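Local coordinates for putative carbohydrate binding protein (Pseudomonas aeruginosa, PDB 3QEC), which probably binds carbohydrates such as heparin, also binds suramin, and may take part in carbohydrate transport and biofilm formation, at residues 92-95 and 96-100. Sequence-based numbering, arbitrary orientation.
Sequences TTDQ and NGRFD. With PEG (di(hydroxyethyl)ether), chain E.
Asp94 holds both the chain that follows it and the guanidinium group of Arg98, dividing the work between its two carboxylate oxygens. It opens a type I beta turn, Asp94 to Gly97, which carries the chain from strand 89-92, at the edge of the antiparallel sheet, into strand 98-104 of the mixed sheet, and illustrates how an aspartate at the first position can organise the peptides after it. CG sits between the backbone N and the carbonyl carbon (chi1 61°), a rotation that brings OD1 to two backbone N-H groups. OD1 accepts from Asn96 N at 2.8 Å and from Arg98 N at 3.2 Å, the two donors reaching opposite faces of the carboxylate plane. The bond from Asn96 N closes an Asx turn from Asp94 to Asn96 inside the beta turn. The turn's own closing bond, Gly97 N to Asp94 O, is longer at 3.3 Å and meets the carbonyl from above its plane. Gly97 itself has the positive phi (76°) that glycine tolerates readily. Asp94 N donates to Arg98 O, while Thr93 tucks CG2 against the ring edge and CB of Phe99; Thr93 OG1 is hydrogen-bonded to Gly42 O and Thr45 N. A diethylene glycol molecule, probably from the crystallisation liquor, accepts a nearly straight bond from Thr92 N through O2. At the exposed flank, Asp94 OD2 forms a salt bridge to Arg98 NH1 at 2.7 Å, carboxylate and guanidinium planes turned 82° apart.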
ATOM      1  N   THR A  92       5.174  -6.925   7.657  1.00 62.87           N
ATOM      2  CA  THR A  92       3.994  -7.049   8.512  1.00 63.30           C
ATOM      3  C   THR A  92       4.155  -6.060   9.672  1.00 67.55           C
ATOM      4  O   THR A  92       5.218  -6.037  10.307  1.00 68.25           O
ATOM      5  CB  THR A  92       3.823  -8.511   9.012  1.00 68.07           C
ATOM      6  OG1 THR A  92       3.651  -9.377   7.894  1.00 74.55           O
ATOM      7  CG2 THR A  92       2.647  -8.678   9.960  1.00 58.98           C
ATOM      8  N   THR A  93       3.107  -5.251   9.954  1.00 62.45           N
ATOM      9  CA  THR A  93       3.127  -4.293  11.060  1.00 61.98           C
ATOM     10  C   THR A  93       3.105  -5.048  12.384  1.00 69.62           C
ATOM     11  O   THR A  93       2.625  -6.182  12.423  1.00 70.90           O
ATOM     12  CB  THR A  93       1.952  -3.309  10.980  1.00 65.25           C
ATOM     13  OG1 THR A  93       0.734  -4.020  11.169  1.00 63.66           O
ATOM     14  CG2 THR A  93       1.919  -2.490   9.671  1.00 60.60           C
ATOM     15  N   ASP A  94       3.607  -4.425  13.467  1.00 67.15           N
ATOM     16  CA  ASP A  94       3.610  -5.048  14.793  1.00 68.57           C
ATOM     17  C   ASP A  94       2.304  -4.721  15.555  1.00 76.38           C
ATOM     18  O   ASP A  94       1.316  -4.284  14.958  1.00 74.87           O
ATOM     19  CB  ASP A  94       4.862  -4.647  15.614  1.00 70.05           C
ATOM     20  CG  ASP A  94       5.068  -3.170  15.932  1.00 76.20           C
ATOM     21  OD1 ASP A  94       4.070  -2.418  15.971  1.00 74.68           O
ATOM     22  OD2 ASP A  94       6.225  -2.777  16.183  1.00 83.05           O
ATOM     23  N   GLN A  95       2.321  -4.932  16.878  1.00 76.68           N
ATOM     24  CA  GLN A  95       1.205  -4.702  17.796  1.00 78.52           C
ATOM     25  C   GLN A  95       0.844  -3.187  17.922  1.00 82.63           C
ATOM     26  O   GLN A  95      -0.215  -2.863  18.468  1.00 83.43           O
ATOM     27  CB  GLN A  95       1.501  -5.335  19.184  1.00 82.34           C
ATOM     28  CG  GLN A  95       2.890  -5.019  19.820  1.00102.41           C
ATOM     29  CD  GLN A  95       4.134  -5.657  19.182  1.00120.65           C
ATOM     30  OE1 GLN A  95       4.104  -6.727  18.541  1.00111.23           O
ATOM     31  NE2 GLN A  95       5.276  -5.004  19.362  1.00114.07           N
ATOM     32  N   ASN A  96       1.687  -2.275  17.384  1.00 76.95           N
ATOM     33  CA  ASN A  96       1.442  -0.831  17.454  1.00 75.19           C
ATOM     34  C   ASN A  96       1.297  -0.185  16.076  1.00 75.50           C
ATOM     35  O   ASN A  96       1.310   1.046  15.973  1.00 76.36           O
ATOM     36  CB  ASN A  96       2.550  -0.140  18.242  1.00 75.99           C
ATOM     37  CG  ASN A  96       2.508  -0.456  19.712  1.00105.64           C
ATOM     38  OD1 ASN A  96       3.323  -1.233  20.212  1.00102.01           O
ATOM     39  ND2 ASN A  96       1.556   0.139  20.436  1.00 99.05           N
ATOM     40  N   GLY A  97       1.137  -1.007  15.045  1.00 68.16           N
ATOM     41  CA  GLY A  97       0.972  -0.542  13.672  1.00 65.03           C
ATOM     42  C   GLY A  97       2.245  -0.066  12.995  1.00 66.45           C
ATOM     43  O   GLY A  97       2.175   0.565  11.936  1.00 63.86           O
ATOM     44  N   ARG A  98       3.417  -0.365  13.594  1.00 63.41           N
ATOM     45  CA  ARG A  98       4.715   0.041  13.056  1.00 62.36           C
ATOM     46  C   ARG A  98       5.247  -1.028  12.125  1.00 65.39           C
ATOM     47  O   ARG A  98       5.160  -2.212  12.446  1.00 65.42           O
ATOM     48  CB  ARG A  98       5.754   0.328  14.169  1.00 65.57           C
ATOM     49  CG  ARG A  98       5.225   1.144  15.359  1.00 83.36           C
ATOM     50  CD  ARG A  98       6.303   1.447  16.385  1.00 99.48           C
ATOM     51  NE  ARG A  98       5.864   1.163  17.755  1.00117.48           N
ATOM     52  CZ  ARG A  98       6.203   0.079  18.452  1.00133.95           C
ATOM     53  NH1 ARG A  98       7.005  -0.839  17.921  1.00113.65           N
ATOM     54  NH2 ARG A  98       5.757  -0.089  19.690  1.00126.24           N
ATOM     55  N   PHE A  99       5.785  -0.605  10.962  1.00 60.74           N
ATOM     56  CA  PHE A  99       6.405  -1.477   9.964  1.00 59.29           C
ATOM     57  C   PHE A  99       7.827  -0.996   9.651  1.00 63.67           C
ATOM     58  O   PHE A  99       8.143   0.177   9.863  1.00 63.44           O
ATOM     59  CB  PHE A  99       5.564  -1.546   8.677  1.00 58.89           C
ATOM     60  CG  PHE A  99       5.330  -0.230   7.970  1.00 58.18           C
ATOM     61  CD1 PHE A  99       6.295   0.303   7.114  1.00 58.40           C
ATOM     62  CD2 PHE A  99       4.122   0.453   8.117  1.00 58.94           C
ATOM     63  CE1 PHE A  99       6.080   1.518   6.461  1.00 57.59           C
ATOM     64  CE2 PHE A  99       3.897   1.661   7.449  1.00 59.85           C
ATOM     65  CZ  PHE A  99       4.876   2.183   6.619  1.00 56.90           C
ATOM     66  N   ASP A 100       8.672  -1.903   9.140  1.00 60.86           N
ATOM     67  CA  ASP A 100      10.064  -1.622   8.797  0.50 60.32           C
ATOM     68  C   ASP A 100      10.474  -2.409   7.549  1.00 63.11           C
ATOM     69  O   ASP A 100      10.073  -3.563   7.406  1.00 62.71           O
ATOM     70  CB  ASP A 100      10.998  -1.984   9.984  0.50 63.76           C
ATOM     71  CG  ASP A 100      10.659  -1.299  11.298  0.50 74.46           C
ATOM     72  OD1 ASP A 100      11.109  -0.155  11.501  0.50 75.99           O
ATOM     73  OD2 ASP A 100       9.907  -1.893  12.102  0.50 77.99           O
TER
HETATM   74  C1  PEG E 203       8.747  -5.803   9.454  0.80 74.16           C
HETATM   75  O1  PEG E 203       7.718  -4.917  10.114  0.80 72.59           O
HETATM   76  C2  PEG E 203       8.668  -7.366   9.531  0.80 74.60           C
HETATM   77  O2  PEG E 203       7.786  -8.006   8.555  0.80 75.96           O
HETATM   78  C3  PEG E 203       8.208  -9.326   8.109  0.80 76.80           C
HETATM   79  C4  PEG E 203       7.809  -9.697   6.659  0.80 75.81           C
HETATM   80  O4  PEG E 203       6.335  -9.901   6.377  0.80 80.32           O